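PDB 4TVI: aminotransferase, class IV from Brucella abortus, which probably transfers the amino group of leucine, isoleucine or valine to 2-oxoglutarate, using pyridoxal 5'-phosphate as its cofactor. Local coordinates for residues P124-E129 and T143-C148; S62-G67 and R90-E95; H81-N86 and L98-I103; A34-Y39 and L111-P116. All coordinates share one frame; numbering follows the deposited sequence.

Contact 1: residues P124-E129 and T143-C148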
loop_
_atom_site.group_PDB
_atom_site.type_symbol
_atom_site.label_atom_id
_atom_site.label_comp_id
_atom_site.label_asym_id
_atom_site.label_seq_id
_atom_site.Cartn_x
_atom_site.Cartn_y
_atom_site.Cartn_z
ATOM N N PRO A 124 11.965 9.933 7.872
ATOM C CA PRO A 124 12.404 10.100 6.483
ATOM C C PRO A 124 11.429 9.430 5.518
ATOM O O PRO A 124 10.890 8.375 5.854
ATOM C CB PRO A 124 13.766 9.394 6.447
ATOM C CG PRO A 124 14.125 9.129 7.876
ATOM C CD PRO A 124 12.838 9.011 8.612
ATOM N N MET A 125 11.208 10.021 4.347
ATOM C CA MET A 125 10.269 9.455 3.379
ATOM C C MET A 125 10.759 9.605 1.937
ATOM O O MET A 125 11.229 10.669 1.537
ATOM C CB MET A 125 8.897 10.112 3.530
ATOM C CG MET A 125 8.172 9.760 4.821
ATOM S SD MET A 125 6.630 10.673 5.034
ATOM C CE MET A 125 7.249 12.350 5.172
ATOM N N TYR A 126 10.650 8.524 1.172
ATOM C CA TYR A 126 10.948 8.516 -0.257
ATOM C C TYR A 126 9.712 8.064 -1.025
ATOM O O TYR A 126 8.968 7.214 -0.537
ATOM C CB TYR A 126 12.088 7.562 -0.598
ATOM C CG TYR A 126 13.495 8.018 -0.301
ATOM C CD1 TYR A 126 14.039 9.138 -0.918
ATOM C CD2 TYR A 126 14.308 7.277 0.543
ATOM C CE1 TYR A 126 15.347 9.530 -0.665
ATOM C CE2 TYR A 126 15.605 7.656 0.798
ATOM C CZ TYR A 126 16.124 8.783 0.195
ATOM O OH TYR A 126 17.427 9.150 0.458
ATOM N N TRP A 127 9.512 8.602 -2.224
ATOM C CA TRP A 127 8.389 8.204 -3.070
ATOM C C TRP A 127 8.627 8.613 -4.525
ATOM O O TRP A 127 9.462 9.470 -4.811
ATOM C CB TRP A 127 7.090 8.821 -2.558
ATOM C CG TRP A 127 7.021 10.311 -2.770
ATOM C CD1 TRP A 127 6.461 10.966 -3.831
ATOM C CD2 TRP A 127 7.545 11.325 -1.901
ATOM N NE1 TRP A 127 6.598 12.326 -3.672
ATOM C CE2 TRP A 127 7.263 12.572 -2.497
ATOM C CE3 TRP A 127 8.227 11.299 -0.679
ATOM C CZ2 TRP A 127 7.629 13.783 -1.909
ATOM C CZ3 TRP A 127 8.593 12.508 -0.095
ATOM C CH2 TRP A 127 8.294 13.731 -0.713
ATOM N N ALA A 128 7.880 8.013 -5.443
ATOM C CA ALA A 128 7.998 8.371 -6.853
ATOM C C ALA A 128 6.960 9.413 -7.236
ATOM O O ALA A 128 5.785 9.276 -6.899
ATOM C CB ALA A 128 7.857 7.142 -7.734
ATOM N N GLU A 129 7.396 10.458 -7.937
ATOM C CA GLU A 129 6.469 11.468 -8.438
ATOM C C GLU A 129 5.800 11.028 -9.743
ATOM O O GLU A 129 4.664 11.410 -10.016
ATOM C CB GLU A 129 7.176 12.807 -8.658
ATOM C CG GLU A 129 7.360 13.633 -7.405
ATOM C CD GLU A 129 6.043 14.146 -6.852
ATOM O OE1 GLU A 129 5.086 14.312 -7.643
ATOM O OE2 GLU A 129 5.962 14.378 -5.626
ATOM N N THR A 143 12.137 9.983 -8.126
ATOM C CA THR A 143 12.126 9.847 -6.670
ATOM C C THR A 143 12.340 11.191 -5.980
ATOM O O THR A 143 13.209 11.972 -6.381
ATOM C CB THR A 143 13.208 8.856 -6.188
ATOM O OG1 THR A 143 12.943 7.559 -6.738
ATOM C CG2 THR A 143 13.215 8.752 -4.667
ATOM N N ASP A 144 11.513 11.476 -4.975
ATOM C CA ASP A 144 11.681 12.683 -4.175
ATOM C C ASP A 144 11.758 12.326 -2.692
ATOM O O ASP A 144 11.465 11.199 -2.299
ATOM C CB ASP A 144 10.544 13.675 -4.436
ATOM C CG ASP A 144 10.962 15.119 -4.189
ATOM O OD1 ASP A 144 12.068 15.345 -3.641
ATOM O OD2 ASP A 144 10.195 16.029 -4.561
ATOM N N PHE A 145 12.136 13.300 -1.873
ATOM C CA PHE A 145 12.402 13.061 -0.459
ATOM C C PHE A 145 11.734 14.092 0.438
ATOM O O PHE A 145 11.557 15.251 0.051
ATOM C CB PHE A 145 13.916 13.057 -0.222
ATOM C CG PHE A 145 14.319 12.978 1.226
ATOM C CD1 PHE A 145 14.378 11.757 1.878
ATOM C CD2 PHE A 145 14.678 14.121 1.924
ATOM C CE1 PHE A 145 14.764 11.678 3.202
ATOM C CE2 PHE A 145 15.069 14.048 3.255
ATOM C CZ PHE A 145 15.111 12.828 3.893
ATOM N N ALA A 146 11.359 13.667 1.637
ATOM C CA ALA A 146 10.930 14.596 2.671
ATOM C C ALA A 146 11.282 14.026 4.037
ATOM O O ALA A 146 11.206 12.815 4.254
ATOM C CB ALA A 146 9.441 14.887 2.571
ATOM N N LEU A 147 11.695 14.901 4.946
ATOM C CA LEU A 147 12.053 14.500 6.300
ATOM C C LEU A 147 11.167 15.230 7.302
ATOM O O LEU A 147 11.290 16.441 7.487
ATOM C CB LEU A 147 13.527 14.794 6.574
ATOM C CG LEU A 147 14.067 14.425 7.955
ATOM C CD1 LEU A 147 13.874 12.933 8.231
ATOM C CD2 LEU A 147 15.530 14.811 8.053
ATOM N N CYS A 148 10.276 14.491 7.949
ATOM C CA CYS A 148 9.303 15.099 8.849
ATOM C C CYS A 148 9.670 14.874 10.312
ATOM O O CYS A 148 9.794 13.731 10.769
ATOM C CB CYS A 148 7.904 14.539 8.561
ATOM S SG CYS A 148 6.578 15.303 9.524
HETATM O O HOH W 1 7.587 16.238 -4.741
#
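P124-E129 and T143-C148 lie on neighbouring antiparallel strands in the five-stranded sheet of the N-terminal part of the chain, and the pairing is almost wholly buried. M125 faces A146 and W127 faces D144 in hydrogen-bonded pairs. The bond from M125 N to A146 O measures 2.8 Å. That from W127 N to D144 O is longer at 3.3 Å.

On the face bearing M125, W127, D144 and A146, the indole of W127 reaches across the neighbouring strand. With CG wedged between the backbone N and the carbonyl carbon (chi1 70°), the ring takes D144 CB over its six-membered face and brings CH2 to 3.7 Å from A146 CB. Its NE1 donates to E129 OE2 at 2.9 Å, nearly straight and within the indole plane. M125 CE lies against A146 and C148. On the other face, F145 CD1 sits above the Y126 ring, 3.5 Å from CE1, the two ring planes inclined at 55°. P124 CG packs 3.8 Å from L147 CD1.

Two carboxylates end up close at the strand ends, and one water donates to both E129 OE2 and D144 OD2. E129 OE1 hydrogen-bonds to S55 OG. K40 also pairs with D144, and R49 of the second subunit with E129, so these positive charges probably keep both acids ionised despite their proximity.

Contact 2: residues S62-G67 and R90-E95; sequences SLVFDG and RALGLE
The Schellman motif that ends helix 78-91 packs here against the start of strand 64-70, with L92 and L94, the residues flanking G93, meeting S62 and V64. G93 is the C-prime residue: its positive phi of 78° turns the chain back, while G93 N bonds to R90 O at 3.0 Å and L94 N to A89 O.

V64 and the S62 carbonyl share the contact. V64 CG1 touches L92 CG at 3.6 Å and L92 CD2 at 3.8 Å, the two side chains running antiparallel alongside one another. The other branch, CG2, lies more loosely near L94 CD1, 4.4 Å away. L94 holds CG beside its backbone N (chi1 -52°), and the extended chain beyond brings CD1 to 3.5 Å from the carbonyl oxygen of S62. That oxygen therefore sits among methyl and methine groups of both leucines. The S62 hydroxyl serves elsewhere, bonding to Q56 and to the backbone of A128.

L92 also packs on P186 of the second subunit, which brings this corner close to the dimer interface. L94 rests on A89 as well, the apolar contact between the residue after C-prime and the last turn of the helix that is typical of the Schellman motif.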
loop_
_atom_site.group_PDB
_atom_site.type_symbol
_atom_site.label_atom_id
_atom_site.label_comp_id
_atom_site.label_asym_id
_atom_site.label_seq_id
_atom_site.Cartn_x
_atom_site.Cartn_y
_atom_site.Cartn_z
ATOM N N SER A 62 3.873 4.072 -3.848
ATOM C CA SER A 62 5.300 3.753 -3.817
ATOM C C SER A 62 6.092 4.331 -2.631
ATOM O O SER A 62 7.298 4.115 -2.542
ATOM C CB SER A 62 5.952 4.213 -5.123
ATOM O OG SER A 62 5.820 5.618 -5.289
ATOM N N LEU A 63 5.432 5.021 -1.704
ATOM C CA LEU A 63 6.165 5.700 -0.627
ATOM C C LEU A 63 6.721 4.739 0.427
ATOM O O LEU A 63 6.026 3.835 0.903
ATOM C CB LEU A 63 5.282 6.749 0.061
ATOM C CG LEU A 63 5.982 7.673 1.081
ATOM C CD1 LEU A 63 5.403 9.098 1.043
ATOM C CD2 LEU A 63 5.898 7.120 2.500
ATOM N N VAL A 64 7.983 4.949 0.784
ATOM C CA VAL A 64 8.606 4.235 1.891
ATOM C C VAL A 64 8.956 5.224 2.989
ATOM O O VAL A 64 9.055 6.429 2.738
ATOM C CB VAL A 64 9.877 3.495 1.460
ATOM C CG1 VAL A 64 9.543 2.466 0.405
ATOM C CG2 VAL A 64 10.906 4.479 0.935
ATOM N N PHE A 65 9.156 4.720 4.201
ATOM C CA PHE A 65 9.463 5.583 5.328
ATOM C C PHE A 65 10.309 4.854 6.358
ATOM O O PHE A 65 10.440 3.633 6.312
ATOM C CB PHE A 65 8.171 6.092 5.973
ATOM C CG PHE A 65 7.398 5.030 6.702
ATOM C CD1 PHE A 65 6.563 4.162 6.012
ATOM C CD2 PHE A 65 7.503 4.898 8.080
ATOM C CE1 PHE A 65 5.847 3.184 6.680
ATOM C CE2 PHE A 65 6.792 3.920 8.756
ATOM C CZ PHE A 65 5.962 3.061 8.056
ATOM N N ASP A 66 10.885 5.605 7.289
ATOM C CA ASP A 66 11.514 4.994 8.449
ATOM C C ASP A 66 11.174 5.812 9.683
ATOM O O ASP A 66 10.326 6.710 9.631
ATOM C CB ASP A 66 13.025 4.870 8.266
ATOM C CG ASP A 66 13.578 3.593 8.874
ATOM O OD1 ASP A 66 13.655 3.515 10.118
ATOM O OD2 ASP A 66 13.922 2.665 8.107
ATOM N N GLY A 67 11.798 5.478 10.805
ATOM C CA GLY A 67 11.522 6.187 12.036
ATOM C C GLY A 67 12.690 6.158 12.992
ATOM O O GLY A 67 13.147 5.083 13.379
ATOM N N ARG A 90 15.012 1.473 -2.454
ATOM C CA ARG A 90 15.456 0.600 -3.532
ATOM C C ARG A 90 14.576 -0.646 -3.642
ATOM O O ARG A 90 14.302 -1.120 -4.747
ATOM C CB ARG A 90 16.927 0.212 -3.339
ATOM C CG ARG A 90 17.896 1.353 -3.674
ATOM C CD ARG A 90 19.348 0.913 -3.596
ATOM N NE ARG A 90 19.808 0.830 -2.217
ATOM C CZ ARG A 90 20.448 1.812 -1.592
ATOM N NH1 ARG A 90 20.714 2.941 -2.237
ATOM N NH2 ARG A 90 20.828 1.662 -0.330
ATOM N N ALA A 91 14.101 -1.146 -2.505
ATOM C CA ALA A 91 13.228 -2.321 -2.495
ATOM C C ALA A 91 11.886 -2.016 -3.157
ATOM O O ALA A 91 11.161 -2.925 -3.559
ATOM C CB ALA A 91 13.016 -2.818 -1.074
ATOM N N LEU A 92 11.565 -0.733 -3.275
ATOM C CA LEU A 92 10.322 -0.312 -3.908
ATOM C C LEU A 92 10.556 0.258 -5.310
ATOM O O LEU A 92 9.663 0.872 -5.894
ATOM C CB LEU A 92 9.596 0.718 -3.031
ATOM C CG LEU A 92 8.379 0.252 -2.218
ATOM C CD1 LEU A 92 7.278 -0.247 -3.127
ATOM C CD2 LEU A 92 8.755 -0.831 -1.240
ATOM N N GLY A 93 11.753 0.053 -5.850
ATOM C CA GLY A 93 12.045 0.494 -7.204
ATOM C C GLY A 93 12.331 1.982 -7.313
ATOM O O GLY A 93 12.266 2.567 -8.398
ATOM N N LEU A 94 12.642 2.606 -6.186
ATOM C CA LEU A 94 12.998 4.016 -6.186
ATOM C C LEU A 94 14.502 4.173 -6.248
ATOM O O LEU A 94 15.238 3.218 -6.030
ATOM C CB LEU A 94 12.446 4.716 -4.947
ATOM C CG LEU A 94 10.952 4.513 -4.694
ATOM C CD1 LEU A 94 10.528 5.192 -3.401
ATOM C CD2 LEU A 94 10.146 5.042 -5.872
ATOM N N GLU A 95 14.959 5.378 -6.558
ATOM C CA GLU A 95 16.381 5.674 -6.491
ATOM C C GLU A 95 16.598 6.759 -5.452
ATOM O O GLU A 95 16.372 7.937 -5.734
ATOM C CB GLU A 95 16.925 6.106 -7.853
ATOM C CG GLU A 95 18.409 6.415 -7.839
ATOM C CD GLU A 95 19.261 5.192 -7.542
ATOM O OE1 GLU A 95 18.827 4.066 -7.870
ATOM O OE2 GLU A 95 20.364 5.358 -6.975
#

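Contact 3: residues H81-N86 and L98-I103; sequences HSARAN and LSANDI
N86 reaches from helix 78-91 to the backbone just ahead of helix 100-111, its ND2 donating to L98 O at 2.8 Å. The bond is bent (138° at the hydrogen): the donor lies in the carbonyl plane of L98, but the oxygen is tilted out of the amide plane. CG of N86 stands beside its own backbone N (chi1 -74°), which sends the amide toward the second helix. The amide OD1 bonds to the hydroxyl of Y126, which also bonds to L98 N; both ends of the amide are thus engaged, and its flip is settled.

I103 lies alongside N86, pointing the other way, with CD1 3.8 Å from N86 OD1. Its two branches divide the work: CG2, anti to the backbone N, covers S82 OG at 3.7 Å, whereas the extended CG1-CD1 arm runs on to A85 CB. The S82 hydroxyl turns back to L78 O within its own helix, leaving CB against A100 O at 3.5 Å. The backbones come nearest at A83 and A100, with CA atoms 4.6 Å apart, and A100 CB rests on A83 CA.

The second helix starts with a capping box: D102 N donates to S99 OG (3.0 Å) and S99 N to D102 OD2 (3.1 Å). The first turn of helix 100-111 abuts the flank of helix 78-91, with L98 and I103 resting on F145 of strand 143-151.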
loop_
_atom_site.group_PDB
_atom_site.type_symbol
_atom_site.label_atom_id
_atom_site.label_comp_id
_atom_site.label_asym_id
_atom_site.label_seq_id
_atom_site.Cartn_x
_atom_site.Cartn_y
_atom_site.Cartn_z
ATOM N N HIS A 81 18.705 3.674 11.144
ATOM C CA HIS A 81 17.395 4.063 10.632
ATOM C C HIS A 81 17.520 4.874 9.345
ATOM O O HIS A 81 16.704 4.731 8.432
ATOM C CB HIS A 81 16.619 4.853 11.692
ATOM C CG HIS A 81 16.050 4.003 12.786
ATOM N ND1 HIS A 81 15.034 3.094 12.572
ATOM C CD2 HIS A 81 16.350 3.924 14.106
ATOM C CE1 HIS A 81 14.730 2.499 13.710
ATOM N NE2 HIS A 81 15.516 2.983 14.657
ATOM N N SER A 82 18.544 5.722 9.274
ATOM C CA SER A 82 18.792 6.518 8.074
ATOM C C SER A 82 19.143 5.617 6.901
ATOM O O SER A 82 18.655 5.815 5.782
ATOM C CB SER A 82 19.916 7.526 8.311
ATOM O OG SER A 82 19.556 8.442 9.327
ATOM N N ALA A 83 19.974 4.614 7.168
ATOM C CA ALA A 83 20.413 3.695 6.128
ATOM C C ALA A 83 19.257 2.852 5.595
ATOM O O ALA A 83 19.194 2.566 4.401
ATOM C CB ALA A 83 21.522 2.796 6.651
ATOM N N ARG A 84 18.352 2.435 6.477
ATOM C CA ARG A 84 17.282 1.544 6.055
ATOM C C ARG A 84 16.304 2.245 5.127
ATOM O O ARG A 84 15.721 1.609 4.250
ATOM C CB ARG A 84 16.530 0.969 7.260
ATOM C CG ARG A 84 15.538 -0.140 6.877
ATOM C CD ARG A 84 14.953 -0.818 8.107
ATOM N NE ARG A 84 14.186 0.108 8.932
ATOM C CZ ARG A 84 13.671 -0.202 10.118
ATOM N NH1 ARG A 84 13.858 -1.415 10.627
ATOM N NH2 ARG A 84 12.982 0.701 10.803
ATOM N N ALA A 85 16.144 3.558 5.299
ATOM C CA ALA A 85 15.272 4.327 4.413
ATOM C C ALA A 85 15.715 4.162 2.963
ATOM O O ALA A 85 14.884 3.983 2.071
ATOM C CB ALA A 85 15.259 5.801 4.803
ATOM N N ASN A 86 17.027 4.200 2.731
ATOM C CA ASN A 86 17.552 3.989 1.385
ATOM C C ASN A 86 17.328 2.561 0.908
ATOM O O ASN A 86 17.010 2.338 -0.263
ATOM C CB ASN A 86 19.038 4.342 1.318
ATOM C CG ASN A 86 19.276 5.840 1.355
ATOM O OD1 ASN A 86 18.337 6.627 1.236
ATOM N ND2 ASN A 86 20.533 6.242 1.502
ATOM N N LEU A 98 19.429 10.775 -1.366
ATOM C CA LEU A 98 20.421 11.131 -0.350
ATOM C C LEU A 98 21.161 9.906 0.189
ATOM O O LEU A 98 20.593 8.820 0.301
ATOM C CB LEU A 98 19.763 11.883 0.808
ATOM C CG LEU A 98 19.059 13.207 0.505
ATOM C CD1 LEU A 98 18.380 13.736 1.756
ATOM C CD2 LEU A 98 20.059 14.218 -0.021
ATOM N N SER A 99 22.433 10.082 0.526
ATOM C CA SER A 99 23.170 9.030 1.206
ATOM C C SER A 99 22.619 8.879 2.616
ATOM O O SER A 99 21.897 9.755 3.103
ATOM C CB SER A 99 24.659 9.352 1.253
ATOM O OG SER A 99 24.893 10.459 2.103
ATOM N N ALA A 100 22.960 7.778 3.274
ATOM C CA ALA A 100 22.520 7.553 4.648
ATOM C C ALA A 100 23.062 8.642 5.571
ATOM O O ALA A 100 22.350 9.141 6.444
ATOM C CB ALA A 100 22.962 6.180 5.131
ATOM N N ASN A 101 24.317 9.024 5.351
ATOM C CA ASN A 101 24.940 10.103 6.113
ATOM C C ASN A 101 24.271 11.453 5.865
ATOM O O ASN A 101 24.169 12.272 6.784
ATOM C CB ASN A 101 26.432 10.190 5.791
ATOM C CG ASN A 101 27.253 9.201 6.586
ATOM O OD1 ASN A 101 26.750 8.564 7.510
ATOM N ND2 ASN A 101 28.524 9.059 6.227
ATOM N N ASP A 102 23.834 11.685 4.627
ATOM C CA ASP A 102 23.096 12.901 4.291
ATOM C C ASP A 102 21.825 13.016 5.128
ATOM O O ASP A 102 21.556 14.064 5.719
ATOM C CB ASP A 102 22.713 12.930 2.803
ATOM C CG ASP A 102 23.891 13.212 1.889
ATOM O OD1 ASP A 102 24.880 13.833 2.340
ATOM O OD2 ASP A 102 23.820 12.808 0.709
ATOM N N ILE A 103 21.054 11.931 5.172
ATOM C CA ILE A 103 19.801 11.895 5.919
ATOM C C ILE A 103 20.050 12.121 7.408
ATOM O O ILE A 103 19.326 12.877 8.057
ATOM C CB ILE A 103 19.058 10.557 5.710
ATOM C CG1 ILE A 103 18.556 10.451 4.268
ATOM C CG2 ILE A 103 17.900 10.407 6.703
ATOM C CD1 ILE A 103 17.745 9.187 3.993
#

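Contact 4: residues A34-Y39 and L111-P116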
loop_
_atom_site.group_PDB
_atom_site.type_symbol
_atom_site.label_atom_id
_atom_site.label_comp_id
_atom_site.label_asym_id
_atom_site.label_seq_id
_atom_site.Cartn_x
_atom_site.Cartn_y
_atom_site.Cartn_z
ATOM N N ALA A 34 4.276 20.657 17.639
ATOM C CA ALA A 34 5.375 21.292 16.909
ATOM C C ALA A 34 5.954 20.376 15.831
ATOM O O ALA A 34 6.279 19.213 16.088
ATOM C CB ALA A 34 6.460 21.724 17.865
ATOM N N MET A 35 6.089 20.909 14.621
ATOM C CA MET A 35 6.500 20.094 13.490
ATOM C C MET A 35 7.373 20.871 12.512
ATOM O O MET A 35 7.080 22.024 12.180
ATOM C CB MET A 35 5.255 19.553 12.778
ATOM C CG MET A 35 5.521 18.615 11.627
ATOM S SD MET A 35 3.984 17.882 11.013
ATOM C CE MET A 35 3.472 16.921 12.437
ATOM N N TRP A 36 8.429 20.214 12.037
ATOM C CA TRP A 36 9.309 20.769 11.013
ATOM C C TRP A 36 9.572 19.732 9.933
ATOM O O TRP A 36 9.965 18.597 10.230
ATOM C CB TRP A 36 10.640 21.229 11.613
ATOM C CG TRP A 36 10.596 22.542 12.333
ATOM C CD1 TRP A 36 10.532 22.733 13.685
ATOM C CD2 TRP A 36 10.638 23.852 11.746
ATOM N NE1 TRP A 36 10.523 24.077 13.973
ATOM C CE2 TRP A 36 10.586 24.785 12.802
ATOM C CE3 TRP A 36 10.706 24.324 10.430
ATOM C CZ2 TRP A 36 10.605 26.166 12.582
ATOM C CZ3 TRP A 36 10.719 25.691 10.215
ATOM C CH2 TRP A 36 10.668 26.596 11.285
ATOM N N THR A 37 9.353 20.116 8.680
ATOM C CA THR A 37 9.531 19.188 7.573
ATOM C C THR A 37 10.502 19.737 6.534
ATOM O O THR A 37 10.359 20.872 6.081
ATOM C CB THR A 37 8.180 18.871 6.894
ATOM O OG1 THR A 37 7.265 18.353 7.864
ATOM C CG2 THR A 37 8.358 17.856 5.769
ATOM N N TYR A 38 11.484 18.925 6.150
ATOM C CA TYR A 38 12.393 19.293 5.071
ATOM C C TYR A 38 11.832 18.777 3.755
ATOM O O TYR A 38 11.636 17.575 3.584
ATOM C CB TYR A 38 13.795 18.725 5.308
ATOM C CG TYR A 38 14.812 19.171 4.283
ATOM C CD1 TYR A 38 15.521 20.356 4.445
ATOM C CD2 TYR A 38 15.048 18.418 3.143
ATOM C CE1 TYR A 38 16.448 20.770 3.500
ATOM C CE2 TYR A 38 15.969 18.820 2.196
ATOM C CZ TYR A 38 16.666 19.992 2.376
ATOM O OH TYR A 38 17.579 20.382 1.422
ATOM N N TYR A 39 11.556 19.693 2.836
ATOM C CA TYR A 39 10.950 19.336 1.555
ATOM C C TYR A 39 11.327 20.374 0.511
ATOM O O TYR A 39 11.250 21.575 0.775
ATOM C CB TYR A 39 9.427 19.232 1.682
ATOM C CG TYR A 39 8.694 18.974 0.379
ATOM C CD1 TYR A 39 8.876 17.786 -0.325
ATOM C CD2 TYR A 39 7.816 19.918 -0.145
ATOM C CE1 TYR A 39 8.200 17.544 -1.514
ATOM C CE2 TYR A 39 7.137 19.689 -1.336
ATOM C CZ TYR A 39 7.332 18.500 -2.017
ATOM O OH TYR A 39 6.659 18.268 -3.200
ATOM N N LEU A 111 16.671 18.880 13.990
ATOM C CA LEU A 111 16.421 18.782 15.421
ATOM C C LEU A 111 16.751 20.094 16.123
ATOM O O LEU A 111 16.129 20.444 17.123
ATOM C CB LEU A 111 17.237 17.644 16.040
ATOM C CG LEU A 111 16.892 16.217 15.601
ATOM C CD1 LEU A 111 17.796 15.203 16.312
ATOM C CD2 LEU A 111 15.410 15.892 15.810
ATOM N N LYS A 112 17.719 20.824 15.578
ATOM C CA LYS A 112 18.131 22.104 16.141
ATOM C C LYS A 112 17.017 23.145 16.083
ATOM O O LYS A 112 17.043 24.129 16.820
ATOM C CB LYS A 112 19.368 22.635 15.414
ATOM C CG LYS A 112 20.610 21.783 15.612
ATOM C CD LYS A 112 20.964 21.663 17.085
ATOM C CE LYS A 112 22.242 20.864 17.287
ATOM N NZ LYS A 112 22.579 20.713 18.729
ATOM N N LYS A 113 16.037 22.925 15.215
ATOM C CA LYS A 113 14.946 23.882 15.042
ATOM C C LYS A 113 13.988 23.829 16.224
ATOM O O LYS A 113 13.182 24.732 16.423
ATOM C CB LYS A 113 14.179 23.601 13.744
ATOM C CG LYS A 113 15.008 23.683 12.470
ATOM C CD LYS A 113 14.909 25.063 11.832
ATOM C CE LYS A 113 15.642 25.108 10.499
ATOM N NZ LYS A 113 15.593 26.461 9.874
ATOM N N PHE A 114 14.073 22.752 16.995
ATOM C CA PHE A 114 13.217 22.565 18.158
ATOM C C PHE A 114 13.816 23.207 19.399
ATOM O O PHE A 114 15.027 23.422 19.477
ATOM C CB PHE A 114 12.964 21.073 18.388
ATOM C CG PHE A 114 12.107 20.452 17.329
ATOM C CD1 PHE A 114 12.668 19.991 16.148
ATOM C CD2 PHE A 114 10.736 20.352 17.500
ATOM C CE1 PHE A 114 11.878 19.432 15.159
ATOM C CE2 PHE A 114 9.938 19.789 16.517
ATOM C CZ PHE A 114 10.510 19.328 15.344
ATOM N N ALA A 115 12.957 23.556 20.349
ATOM C CA ALA A 115 13.415 24.058 21.635
ATOM C C ALA A 115 14.258 22.992 22.323
ATOM O O ALA A 115 14.061 21.799 22.084
ATOM C CB ALA A 115 12.232 24.462 22.508
ATOM N N PRO A 116 15.218 23.418 23.158
ATOM C CA PRO A 116 16.025 22.473 23.932
ATOM C C PRO A 116 15.148 21.512 24.731
ATOM O O PRO A 116 14.021 21.862 25.086
ATOM C CB PRO A 116 16.837 23.381 24.859
ATOM C CG PRO A 116 16.954 24.658 24.107
ATOM C CD PRO A 116 15.663 24.809 23.349
HETATM O O HOH W 2 10.024 24.962 16.632
#
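W36 NE1 donates to a water at 2.8 Å, and the same water donates to K113 O at 3.2 Å, bridging the strand to the turn that follows helix 100-111. The water lies in the plane of the indole, in line with the N-H, and supplies a polar link where NE1 and K113 O themselves stand 3.7 Å apart.

The rest of the contact is aromatic and apolar. K113 lays its CB over the five-membered ring of W36, 3.7 Å from the centroid and only 10° off the normal, a CH-pi contact. The lysine chain, bent at chi2 (-95°), then passes across the indole at about a right angle, and NZ comes over the six-membered ring at a range that allows at most a weak cation-pi attraction. F114 meets the same tryptophan differently. The edge of W36 at CD1 points to the face of the phenyl ring in a T-shaped pair, with centroids 5.1 Å apart and planes at 81°; CD1 is 3.8 Å from F114 CZ. W36 is therefore held over a face by K113 and at an edge by F114. The adjoining rim atom, F114 CE2, reaches A34, whose O lies near the ring plane at 3.7 Å.

A type I turn, closed by F114 N to L111 O, carries K113 and F114, and both side chains meet W36 from it. Around this surface contact, W36 also touches W43 and E45 of strand 42-45, while F114 packs on L149 of strand 143-151 and V120 of strand 120-128.

Contacts 1, 2 and 4 all reach the five-stranded antiparallel sheet, ordered 42-45, 35-39, 143-151, 120-128, 64-70. Contact 1 pairs two of its inner strands; contacts 2 and 4 lie toward its two sides, their centres about 23 Å apart. Contact 3 joins helices 78-91 and 100-111, its centre about 12 Å from that of contact 1 and 11 Å from that of contact 2. Along the chain, contacts 2 and 3 interleave, and both fall between the two segments of contact 4; contact 1 follows. The D66-R84 salt bridge ties contact 2 to contact 3, and R84 also bonds to the phosphate of the cofactor-bearing residue 180, connecting helix 78-91 to the cofactor site.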